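Local coordinates for protein possible glutathione S-transferase (Rhodopseudomonas palustris, PDB 3M8N) that probably acts as a glutathione transferase, joining the thiol of glutathione to electrophilic substrates, at residues N150-A155 and L189-Q194; Q95-E100 and L158-I163; Y112-L117 and D123-A128. One frame throughout, in Å; residues are numbered along the deposited sequence.

Contact 1 of 3, residues N150-A155 and L189-Q194; sequences NDYFAA and LRRVEQ
Arg191, on helix 183-193, lays its side chain against two successive loop residues, Asp151 and Tyr152, and divides its work between them: the methylenes pack on the ring, while the guanidinium faces the acidic residue. The close-packed part is the stem. CD of Arg191 meets the Tyr152 ring at a slant, 4.0 Å from CD to the ring centroid, in an off-centre CH-pi contact. Next to it, CG of Arg191 lies 3.6 Å from the phenolic OH of Tyr152, so the outer end of the tyrosine is held alongside the aliphatic chain. The charged group does little for this ring: its CZ is 6.0 Å from the Tyr152 centroid, at most a weak cation-pi attraction.

The contact joins the loop between helices 129-146 and 160-169 to the last helix of the all-helical C-terminal domain of the GST fold. Deeper in the same loop, Phe153 turns its ring into the core against Trp188, Trp96 and His146, whereas Asp151 and Tyr152 stay near the surface.

On the solvent side the grip is looser. A bend at chi3 (-73°) swings the guanidinium of Arg191 away from the line of its stem and over Asp151, where carboxylate and guanidinium are stacked with their planes only 3° apart. From that position no N-H points at the carboxylate. The salt bridge, 3.9 Å from NH2 of Arg191 to OD1 of Asp151, is therefore a long one that rests on charge alone. The directed bond goes instead to the backbone: NH1 of Arg191 donates to O of Asp151 over 2.9 Å, yet the angle of 118° at the hydrogen makes it weak in spite of its short length.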
loop_
_atom_site.group_PDB
_atom_site.type_symbol
_atom_site.label_atom_id
_atom_site.label_comp_id
_atom_site.label_asym_id
_atom_site.label_seq_id
_atom_site.Cartn_x
_atom_site.Cartn_y
_atom_site.Cartn_z
ATOM N N ASN A 150 9.148 20.386 2.587
ATOM C CA ASN A 150 9.843 19.182 3.003
ATOM C C ASN A 150 10.781 18.735 1.919
ATOM O O ASN A 150 10.458 18.804 0.753
ATOM C CB ASN A 150 8.822 18.072 3.286
ATOM C CG ASN A 150 7.985 18.345 4.518
ATOM O OD1 ASN A 150 8.484 18.318 5.615
ATOM N ND2 ASN A 150 6.710 18.588 4.342
ATOM N N ASP A 151 11.960 18.260 2.283
ATOM C CA ASP A 151 12.903 17.734 1.264
ATOM C C ASP A 151 12.676 16.258 0.939
ATOM O O ASP A 151 13.024 15.781 -0.134
ATOM C CB ASP A 151 14.375 17.901 1.715
ATOM C CG ASP A 151 14.927 19.331 1.495
ATOM O OD1 ASP A 151 14.150 20.210 1.097
ATOM O OD2 ASP A 151 16.136 19.553 1.731
ATOM N N TYR A 152 12.129 15.550 1.916
ATOM C CA TYR A 152 11.815 14.114 1.815
ATOM C C TYR A 152 10.460 13.840 2.366
ATOM O O TYR A 152 9.951 14.616 3.190
ATOM C CB TYR A 152 12.830 13.284 2.600
ATOM C CG TYR A 152 14.247 13.388 2.092
ATOM C CD1 TYR A 152 14.673 12.630 1.015
ATOM C CD2 TYR A 152 15.153 14.290 2.688
ATOM C CE1 TYR A 152 15.961 12.745 0.554
ATOM C CE2 TYR A 152 16.443 14.415 2.238
ATOM C CZ TYR A 152 16.847 13.648 1.181
ATOM O OH TYR A 152 18.164 13.754 0.752
ATOM N N PHE A 153 9.886 12.711 1.957
ATOM C CA PHE A 153 8.499 12.454 2.341
ATOM C C PHE A 153 8.276 12.176 3.814
ATOM O O PHE A 153 7.285 12.603 4.360
ATOM C CB PHE A 153 7.815 11.428 1.427
ATOM C CG PHE A 153 7.417 12.000 0.116
ATOM C CD1 PHE A 153 6.207 12.663 -0.022
ATOM C CD2 PHE A 153 8.262 11.949 -0.952
ATOM C CE1 PHE A 153 5.865 13.249 -1.207
ATOM C CE2 PHE A 153 7.925 12.514 -2.101
ATOM C CZ PHE A 153 6.734 13.168 -2.246
ATOM N N ALA A 154 9.193 11.506 4.489
ATOM C CA ALA A 154 8.972 11.218 5.911
ATOM C C ALA A 154 10.222 11.489 6.704
ATOM O O ALA A 154 11.309 11.217 6.193
ATOM C CB ALA A 154 8.541 9.707 6.085
ATOM N N ALA A 155 10.070 11.980 7.951
ATOM C CA ALA A 155 11.159 11.982 8.937
ATOM C C ALA A 155 12.380 12.881 8.598
ATOM O O ALA A 155 13.480 12.716 9.156
ATOM C CB ALA A 155 11.650 10.542 9.160
ATOM N N LEU A 189 13.196 14.354 -7.084
ATOM C CA LEU A 189 13.743 13.305 -7.949
ATOM C C LEU A 189 15.210 13.392 -8.065
ATOM O O LEU A 189 15.872 12.372 -7.990
ATOM C CB LEU A 189 13.120 13.337 -9.359
ATOM C CG LEU A 189 11.613 13.127 -9.494
ATOM C CD1 LEU A 189 11.089 13.701 -10.810
ATOM C CD2 LEU A 189 11.325 11.651 -9.360
ATOM N N ARG A 190 15.728 14.605 -8.270
ATOM C CA ARG A 190 17.174 14.810 -8.365
ATOM C C ARG A 190 17.818 14.522 -7.049
ATOM O O ARG A 190 18.878 13.975 -7.037
ATOM C CB ARG A 190 17.569 16.222 -8.885
ATOM C CG ARG A 190 17.366 16.414 -10.445
ATOM C CD ARG A 190 17.799 17.824 -11.084
ATOM N NE ARG A 190 17.061 18.948 -10.479
ATOM C CZ ARG A 190 15.922 19.494 -10.942
ATOM N NH1 ARG A 190 15.356 19.072 -12.079
ATOM N NH2 ARG A 190 15.349 20.462 -10.251
ATOM N N ARG A 191 17.190 14.860 -5.927
ATOM C CA ARG A 191 17.783 14.572 -4.625
ATOM C C ARG A 191 17.954 13.072 -4.405
ATOM O O ARG A 191 18.997 12.593 -3.953
ATOM C CB ARG A 191 16.860 15.154 -3.605
ATOM C CG ARG A 191 17.432 15.410 -2.307
ATOM C CD ARG A 191 16.382 16.077 -1.399
ATOM N NE ARG A 191 16.146 17.453 -1.785
ATOM C CZ ARG A 191 15.018 17.988 -2.257
ATOM N NH1 ARG A 191 13.899 17.310 -2.398
ATOM N NH2 ARG A 191 15.028 19.273 -2.600
ATOM N N VAL A 192 16.946 12.319 -4.776
ATOM C CA VAL A 192 16.999 10.873 -4.771
ATOM C C VAL A 192 18.061 10.299 -5.671
ATOM O O VAL A 192 18.828 9.454 -5.275
ATOM C CB VAL A 192 15.611 10.233 -5.097
ATOM C CG1 VAL A 192 15.747 8.747 -5.185
ATOM C CG2 VAL A 192 14.662 10.579 -4.020
ATOM N N GLU A 193 18.104 10.748 -6.901
ATOM C CA GLU A 193 19.202 10.387 -7.788
ATOM C C GLU A 193 20.629 10.727 -7.319
ATOM O O GLU A 193 21.521 10.160 -7.833
ATOM C CB GLU A 193 18.940 10.896 -9.201
ATOM C CG GLU A 193 17.614 10.508 -9.689
ATOM C CD GLU A 193 17.057 11.408 -10.691
ATOM O OE1 GLU A 193 17.656 12.443 -11.020
ATOM O OE2 GLU A 193 15.980 11.087 -11.184
ATOM N N GLN A 194 20.829 11.626 -6.356
ATOM C CA GLN A 194 22.179 12.003 -5.988
ATOM C C GLN A 194 22.617 11.335 -4.733
ATOM O O GLN A 194 23.741 11.623 -4.279
ATOM C CB GLN A 194 22.423 13.509 -5.784
ATOM C CG GLN A 194 21.550 14.424 -6.533
ATOM C CD GLN A 194 22.089 14.993 -7.830
ATOM O OE1 GLN A 194 22.138 14.300 -8.839
ATOM N NE2 GLN A 194 22.346 16.306 -7.838
#

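Contact 2 of 3, residues Q95-E100 and L158-I163; sequences QWMFFE and LTIADI
The N-terminal end of helix 160-169 carries a capping box, a feature well known at this place in the GST fold, and directly beyond the cap Ile160 and Ala161 pack on Trp96 and Met97 of the long helix 87-117. Thr159 is the N-cap residue. Its OG1 accepts a weak bond from N of Ala161 at 3.3 Å, and its own N gives a straighter one, 3.1 Å and 162°, to OD2 of Asp162, which receives it on the anti lone pair. The two bonds satisfy amides that the first turn of a helix cannot pair with itself, and probably help to set where the helix begins. Asp162 has further work on its other oxygen, since OD1 accepts from Trp188 NE1 and Phe153 N.

The contact between the helices is wholly apolar. Met97, present as selenomethionine, reaches across with its selenium: SE of Met97 lies 3.4 Å from CD1 of Ile160, a close approach, while the chain turns at chi3 (73°) so that CE of Met97 stays beside the same methyl, at 4.1 Å. Nearer the backbone, CG of Met97 rests 3.9 Å from CA of Ala161, and CB of Trp96 meets CB of Ala161 at 4.0 Å. The small alanine allows the helices to come near each other, the CA atoms of Met97 and Ala161 being 5.4 Å apart. The indole itself leads away from this helix.

All four touching residues are buried. Trp96 carries the packing on to Val142 of helix 129-146, Met97 and Ile160 both reach Leu73 of helix 69-77 in the thioredoxin-like domain, and Phe98 stacks on Phe98 of the second subunit across the dimer interface.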
loop_
_atom_site.group_PDB
_atom_site.type_symbol
_atom_site.label_atom_id
_atom_site.label_comp_id
_atom_site.label_asym_id
_atom_site.label_seq_id
_atom_site.Cartn_x
_atom_site.Cartn_y
_atom_site.Cartn_z
ATOM N N GLN A 95 2.547 5.598 5.577
ATOM C CA GLN A 95 1.501 6.473 5.038
ATOM C C GLN A 95 1.793 6.820 3.594
ATOM O O GLN A 95 0.981 6.548 2.741
ATOM C CB GLN A 95 1.374 7.724 5.849
ATOM C CG GLN A 95 0.395 8.663 5.277
ATOM C CD GLN A 95 0.489 10.065 5.823
ATOM O OE1 GLN A 95 0.274 10.346 7.001
ATOM N NE2 GLN A 95 0.712 10.980 4.930
ATOM N N TRP A 96 2.984 7.335 3.310
ATOM C CA TRP A 96 3.326 7.662 1.960
ATOM C C TRP A 96 3.443 6.456 1.050
ATOM O O TRP A 96 3.145 6.536 -0.110
ATOM C CB TRP A 96 4.580 8.518 1.935
ATOM C CG TRP A 96 4.280 9.894 2.400
ATOM C CD1 TRP A 96 4.613 10.442 3.589
ATOM C CD2 TRP A 96 3.554 10.886 1.693
ATOM N NE1 TRP A 96 4.139 11.715 3.675
ATOM C CE2 TRP A 96 3.471 12.012 2.521
ATOM C CE3 TRP A 96 2.945 10.935 0.430
ATOM C CZ2 TRP A 96 2.793 13.183 2.136
ATOM C CZ3 TRP A 96 2.263 12.112 0.052
ATOM C CH2 TRP A 96 2.208 13.204 0.895
HETATM N N MSE A 97 3.908 5.311 1.537
HETATM C CA MSE A 97 3.858 4.087 0.734
HETATM C C MSE A 97 2.466 3.533 0.460
HETATM O O MSE A 97 2.238 2.957 -0.599
HETATM C CB MSE A 97 4.664 2.996 1.417
HETATM C CG MSE A 97 6.009 3.433 1.725
HETATM SE SE MSE A 97 7.203 2.080 2.488
HETATM C CE MSE A 97 7.399 1.193 0.951
ATOM N N PHE A 98 1.558 3.645 1.423
ATOM C CA PHE A 98 0.172 3.321 1.159
ATOM C C PHE A 98 -0.431 4.280 0.156
ATOM O O PHE A 98 -1.149 3.841 -0.710
ATOM C CB PHE A 98 -0.651 3.213 2.436
ATOM C CG PHE A 98 -0.435 1.906 3.161
ATOM C CD1 PHE A 98 -0.765 0.714 2.555
ATOM C CD2 PHE A 98 0.179 1.864 4.413
ATOM C CE1 PHE A 98 -0.573 -0.527 3.209
ATOM C CE2 PHE A 98 0.437 0.637 5.044
ATOM C CZ PHE A 98 0.017 -0.559 4.428
ATOM N N PHE A 99 -0.063 5.560 0.231
ATOM C CA PHE A 99 -0.446 6.548 -0.756
ATOM C C PHE A 99 0.066 6.181 -2.082
ATOM O O PHE A 99 -0.682 6.247 -3.006
ATOM C CB PHE A 99 0.049 7.917 -0.359
ATOM C CG PHE A 99 -0.083 8.987 -1.437
ATOM C CD1 PHE A 99 -1.213 9.761 -1.540
ATOM C CD2 PHE A 99 0.986 9.282 -2.278
ATOM C CE1 PHE A 99 -1.275 10.770 -2.511
ATOM C CE2 PHE A 99 0.892 10.287 -3.221
ATOM C CZ PHE A 99 -0.216 11.006 -3.335
ATOM N N GLU A 100 1.311 5.771 -2.202
ATOM C CA GLU A 100 1.831 5.331 -3.501
ATOM C C GLU A 100 1.025 4.178 -4.031
ATOM O O GLU A 100 0.733 4.137 -5.181
ATOM C CB GLU A 100 3.310 4.953 -3.411
ATOM C CG GLU A 100 4.013 4.613 -4.717
ATOM C CD GLU A 100 3.962 3.123 -5.158
ATOM O OE1 GLU A 100 3.411 2.252 -4.482
ATOM O OE2 GLU A 100 4.449 2.775 -6.241
ATOM N N LEU A 158 15.991 10.598 3.823
ATOM C CA LEU A 158 15.715 9.536 2.862
ATOM C C LEU A 158 15.250 8.248 3.597
ATOM O O LEU A 158 15.938 7.755 4.508
ATOM C CB LEU A 158 16.922 9.241 2.001
ATOM C CG LEU A 158 16.688 8.258 0.871
ATOM C CD1 LEU A 158 16.027 8.935 -0.207
ATOM C CD2 LEU A 158 17.941 7.788 0.314
ATOM N N THR A 159 14.076 7.743 3.209
ATOM C CA THR A 159 13.488 6.554 3.783
ATOM C C THR A 159 12.977 5.734 2.590
ATOM O O THR A 159 13.123 6.155 1.425
ATOM C CB THR A 159 12.382 6.823 4.817
ATOM O OG1 THR A 159 11.197 7.247 4.193
ATOM C CG2 THR A 159 12.742 7.856 5.782
ATOM N N ILE A 160 12.424 4.560 2.872
ATOM C CA ILE A 160 11.813 3.722 1.843
ATOM C C ILE A 160 10.579 4.345 1.197
ATOM O O ILE A 160 10.227 3.982 0.107
ATOM C CB ILE A 160 11.473 2.234 2.344
ATOM C CG1 ILE A 160 10.835 2.281 3.712
ATOM C CG2 ILE A 160 12.662 1.381 2.292
ATOM C CD1 ILE A 160 10.031 1.030 4.033
ATOM N N ALA A 161 9.922 5.278 1.863
ATOM C CA ALA A 161 8.836 6.045 1.253
ATOM C C ALA A 161 9.256 6.789 0.014
ATOM O O ALA A 161 8.482 6.832 -0.911
ATOM C CB ALA A 161 8.232 7.022 2.198
ATOM N N ASP A 162 10.471 7.397 0.014
ATOM C CA ASP A 162 11.032 8.140 -1.142
ATOM C C ASP A 162 11.320 7.189 -2.274
ATOM O O ASP A 162 10.978 7.453 -3.413
ATOM C CB ASP A 162 12.309 8.851 -0.737
ATOM C CG ASP A 162 12.082 9.871 0.310
ATOM O OD1 ASP A 162 11.491 10.908 0.040
ATOM O OD2 ASP A 162 12.469 9.646 1.444
ATOM N N ILE A 163 11.940 6.070 -1.940
ATOM C CA ILE A 163 12.234 5.009 -2.893
ATOM C C ILE A 163 10.961 4.469 -3.491
ATOM O O ILE A 163 10.924 4.206 -4.673
ATOM C CB ILE A 163 13.041 3.853 -2.221
ATOM C CG1 ILE A 163 14.359 4.391 -1.671
ATOM C CG2 ILE A 163 13.260 2.674 -3.150
ATOM C CD1 ILE A 163 14.938 3.482 -0.737
#

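Contact 3 of 3, residues Y112-L117 and D123-A128; sequences YFWLCL and DLQTHA
Trp114 and Gln125 bury most of the surface between the C-terminal turn of helix 87-117 and the loop that follows it, and they do so by laying a glutamine chain across an indole. CG of Gln125 stands over the five-membered ring of Trp114, 3.8 Å from CG to that centroid and 22° off its normal, a CH-pi contact on the face. Because the chain folds at chi2 (-80°), the amide travels on across the indole instead of pointing past it. NE2 of Gln125 arrives above the six-membered part, 3.5 Å from both CZ2 and CE2 of Trp114. Amide and indole planes stay 46° apart, so the group leans over the ring rather than lying flat on it.

Leu124 adds a smaller apolar touch farther along the indole, with its CD1 4.3 Å from CZ3 of Trp114. This leucine is largely exposed, and the contact as a whole lies at the surface. On the opposite face of Trp114, CD2 of Phe113 stands 3.6 Å above the plane, toward its rim, so the indole has a neighbour from its own helix on one side and from the returning chain on the other. The helix around it widens as it ends: N of Leu117 makes a weak bond of 3.2 Å to O of Tyr112, a pi-type turn, beside the regular one to O of Phe113. Nearby, Cys116 packs on Cys175, a pair known as a disulfide in this protein but not bonded here.

The whole belongs to the helical hairpin in which helix 87-117 gives way to helix 129-146. Both Trp114 and Gln125 also reach Trp132 in the first turn of the second helix, and Leu115 touches Leu129 there.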
loop_
_atom_site.group_PDB
_atom_site.type_symbol
_atom_site.label_atom_id
_atom_site.label_comp_id
_atom_site.label_asym_id
_atom_site.label_seq_id
_atom_site.Cartn_x
_atom_site.Cartn_y
_atom_site.Cartn_z
ATOM N N TYR A 112 2.380 4.021 -17.340
ATOM C CA TYR A 112 3.685 3.446 -17.670
ATOM C C TYR A 112 3.583 2.070 -18.313
ATOM O O TYR A 112 4.265 1.736 -19.289
ATOM C CB TYR A 112 4.591 3.376 -16.413
ATOM C CG TYR A 112 5.880 2.622 -16.665
ATOM C CD1 TYR A 112 6.935 3.222 -17.348
ATOM C CD2 TYR A 112 6.021 1.296 -16.257
ATOM C CE1 TYR A 112 8.093 2.541 -17.607
ATOM C CE2 TYR A 112 7.177 0.593 -16.510
ATOM C CZ TYR A 112 8.204 1.226 -17.194
ATOM O OH TYR A 112 9.341 0.538 -17.464
ATOM N N PHE A 113 2.755 1.225 -17.728
ATOM C CA PHE A 113 2.734 -0.143 -18.187
ATOM C C PHE A 113 2.211 -0.173 -19.607
ATOM O O PHE A 113 2.818 -0.789 -20.487
ATOM C CB PHE A 113 1.863 -1.018 -17.270
ATOM C CG PHE A 113 1.808 -2.442 -17.702
ATOM C CD1 PHE A 113 2.862 -3.306 -17.414
ATOM C CD2 PHE A 113 0.727 -2.920 -18.429
ATOM C CE1 PHE A 113 2.830 -4.641 -17.839
ATOM C CE2 PHE A 113 0.674 -4.242 -18.856
ATOM C CZ PHE A 113 1.712 -5.108 -18.558
ATOM N N TRP A 114 1.071 0.489 -19.790
ATOM C CA TRP A 114 0.305 0.423 -21.053
ATOM C C TRP A 114 0.908 1.283 -22.141
ATOM O O TRP A 114 1.072 0.820 -23.256
ATOM C CB TRP A 114 -1.194 0.739 -20.821
ATOM C CG TRP A 114 -1.843 -0.361 -20.076
ATOM C CD1 TRP A 114 -2.178 -0.382 -18.751
ATOM C CD2 TRP A 114 -2.189 -1.638 -20.598
ATOM N NE1 TRP A 114 -2.707 -1.602 -18.421
ATOM C CE2 TRP A 114 -2.730 -2.387 -19.543
ATOM C CE3 TRP A 114 -2.095 -2.217 -21.865
ATOM C CZ2 TRP A 114 -3.185 -3.675 -19.712
ATOM C CZ3 TRP A 114 -2.552 -3.494 -22.036
ATOM C CH2 TRP A 114 -3.099 -4.215 -20.964
ATOM N N LEU A 115 1.302 2.503 -21.776
ATOM C CA LEU A 115 1.848 3.433 -22.753
ATOM C C LEU A 115 3.318 3.226 -23.061
ATOM O O LEU A 115 3.776 3.579 -24.120
ATOM C CB LEU A 115 1.584 4.883 -22.360
ATOM C CG LEU A 115 0.149 5.237 -22.043
ATOM C CD1 LEU A 115 0.027 6.739 -21.769
ATOM C CD2 LEU A 115 -0.865 4.736 -23.128
ATOM N N CYS A 116 4.070 2.660 -22.142
ATOM C CA CYS A 116 5.509 2.528 -22.360
ATOM C C CYS A 116 5.935 1.090 -22.483
ATOM O O CYS A 116 6.892 0.811 -23.184
ATOM C CB CYS A 116 6.402 3.262 -21.307
ATOM S SG CYS A 116 6.100 5.065 -20.879
ATOM N N LEU A 117 5.257 0.160 -21.831
ATOM C CA LEU A 117 5.787 -1.204 -21.816
ATOM C C LEU A 117 5.122 -2.218 -22.771
ATOM O O LEU A 117 5.793 -3.032 -23.402
ATOM C CB LEU A 117 5.772 -1.689 -20.377
ATOM C CG LEU A 117 6.674 -2.789 -19.862
ATOM C CD1 LEU A 117 8.125 -2.495 -20.189
ATOM C CD2 LEU A 117 6.450 -2.845 -18.358
ATOM N N ASP A 123 -3.576 2.063 -27.717
ATOM C CA ASP A 123 -4.845 1.764 -28.346
ATOM C C ASP A 123 -5.740 0.840 -27.589
ATOM O O ASP A 123 -6.980 0.915 -27.698
ATOM C CB ASP A 123 -4.637 1.314 -29.765
ATOM C CG ASP A 123 -4.601 2.511 -30.714
ATOM O OD1 ASP A 123 -5.491 2.536 -31.604
ATOM O OD2 ASP A 123 -3.734 3.447 -30.531
ATOM N N LEU A 124 -5.111 0.015 -26.758
ATOM C CA LEU A 124 -5.842 -0.864 -25.870
ATOM C C LEU A 124 -6.446 -0.119 -24.677
ATOM O O LEU A 124 -7.335 -0.644 -24.034
ATOM C CB LEU A 124 -4.958 -2.037 -25.423
ATOM C CG LEU A 124 -4.616 -2.975 -26.571
ATOM C CD1 LEU A 124 -3.436 -3.837 -26.232
ATOM C CD2 LEU A 124 -5.842 -3.808 -26.899
ATOM N N GLN A 125 -5.997 1.100 -24.373
ATOM C CA GLN A 125 -6.513 1.731 -23.152
ATOM C C GLN A 125 -7.005 3.159 -23.281
ATOM O O GLN A 125 -6.920 3.952 -22.329
ATOM C CB GLN A 125 -5.516 1.601 -21.982
ATOM C CG GLN A 125 -5.142 0.183 -21.604
ATOM C CD GLN A 125 -6.161 -0.553 -20.746
ATOM O OE1 GLN A 125 -7.045 0.041 -20.142
ATOM N NE2 GLN A 125 -6.018 -1.880 -20.678
ATOM N N THR A 126 -7.565 3.473 -24.438
ATOM C CA THR A 126 -7.961 4.851 -24.733
ATOM C C THR A 126 -9.005 5.366 -23.759
ATOM O O THR A 126 -9.045 6.536 -23.455
ATOM C CB THR A 126 -8.474 4.985 -26.165
ATOM O OG1 THR A 126 -9.605 4.123 -26.314
ATOM C CG2 THR A 126 -7.355 4.620 -27.217
ATOM N N HIS A 127 -9.830 4.470 -23.248
ATOM C CA HIS A 127 -10.831 4.847 -22.263
ATOM C C HIS A 127 -10.252 5.118 -20.868
ATOM O O HIS A 127 -10.907 5.753 -20.040
ATOM C CB HIS A 127 -11.922 3.767 -22.148
ATOM C CG HIS A 127 -12.604 3.438 -23.446
ATOM N ND1 HIS A 127 -13.285 4.379 -24.200
ATOM C CD2 HIS A 127 -12.729 2.262 -24.115
ATOM C CE1 HIS A 127 -13.773 3.802 -25.287
ATOM N NE2 HIS A 127 -13.454 2.519 -25.259
ATOM N N ALA A 128 -9.064 4.598 -20.570
ATOM C CA ALA A 128 -8.576 4.667 -19.206
ATOM C C ALA A 128 -7.725 5.903 -19.040
ATOM O O ALA A 128 -7.735 6.538 -18.003
ATOM C CB ALA A 128 -7.816 3.451 -18.892
#

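How the contacts relate
All three contacts belong to the helical C-terminal domain. Contacts 2 and 3 share the long helix 87-117 but sit on opposite sides of the chain's centre, with their own centres 25 Å apart; along the chain contact 3 is nested inside the loop that contact 2 closes. Contacts 1 and 2 interlock instead: their segments alternate in sequence, their centres are 11 Å apart, and they touch where loop 150-155 meets the start of helix 160-169. Contact 3 is remote from contact 1, at 29 Å between centres. Local closure of a hairpin at one end thus coexists, at the other, with a buried helix pair and a surface contact beside it, through which loop 150-155 meets helices 87-117, 160-169 and 183-193.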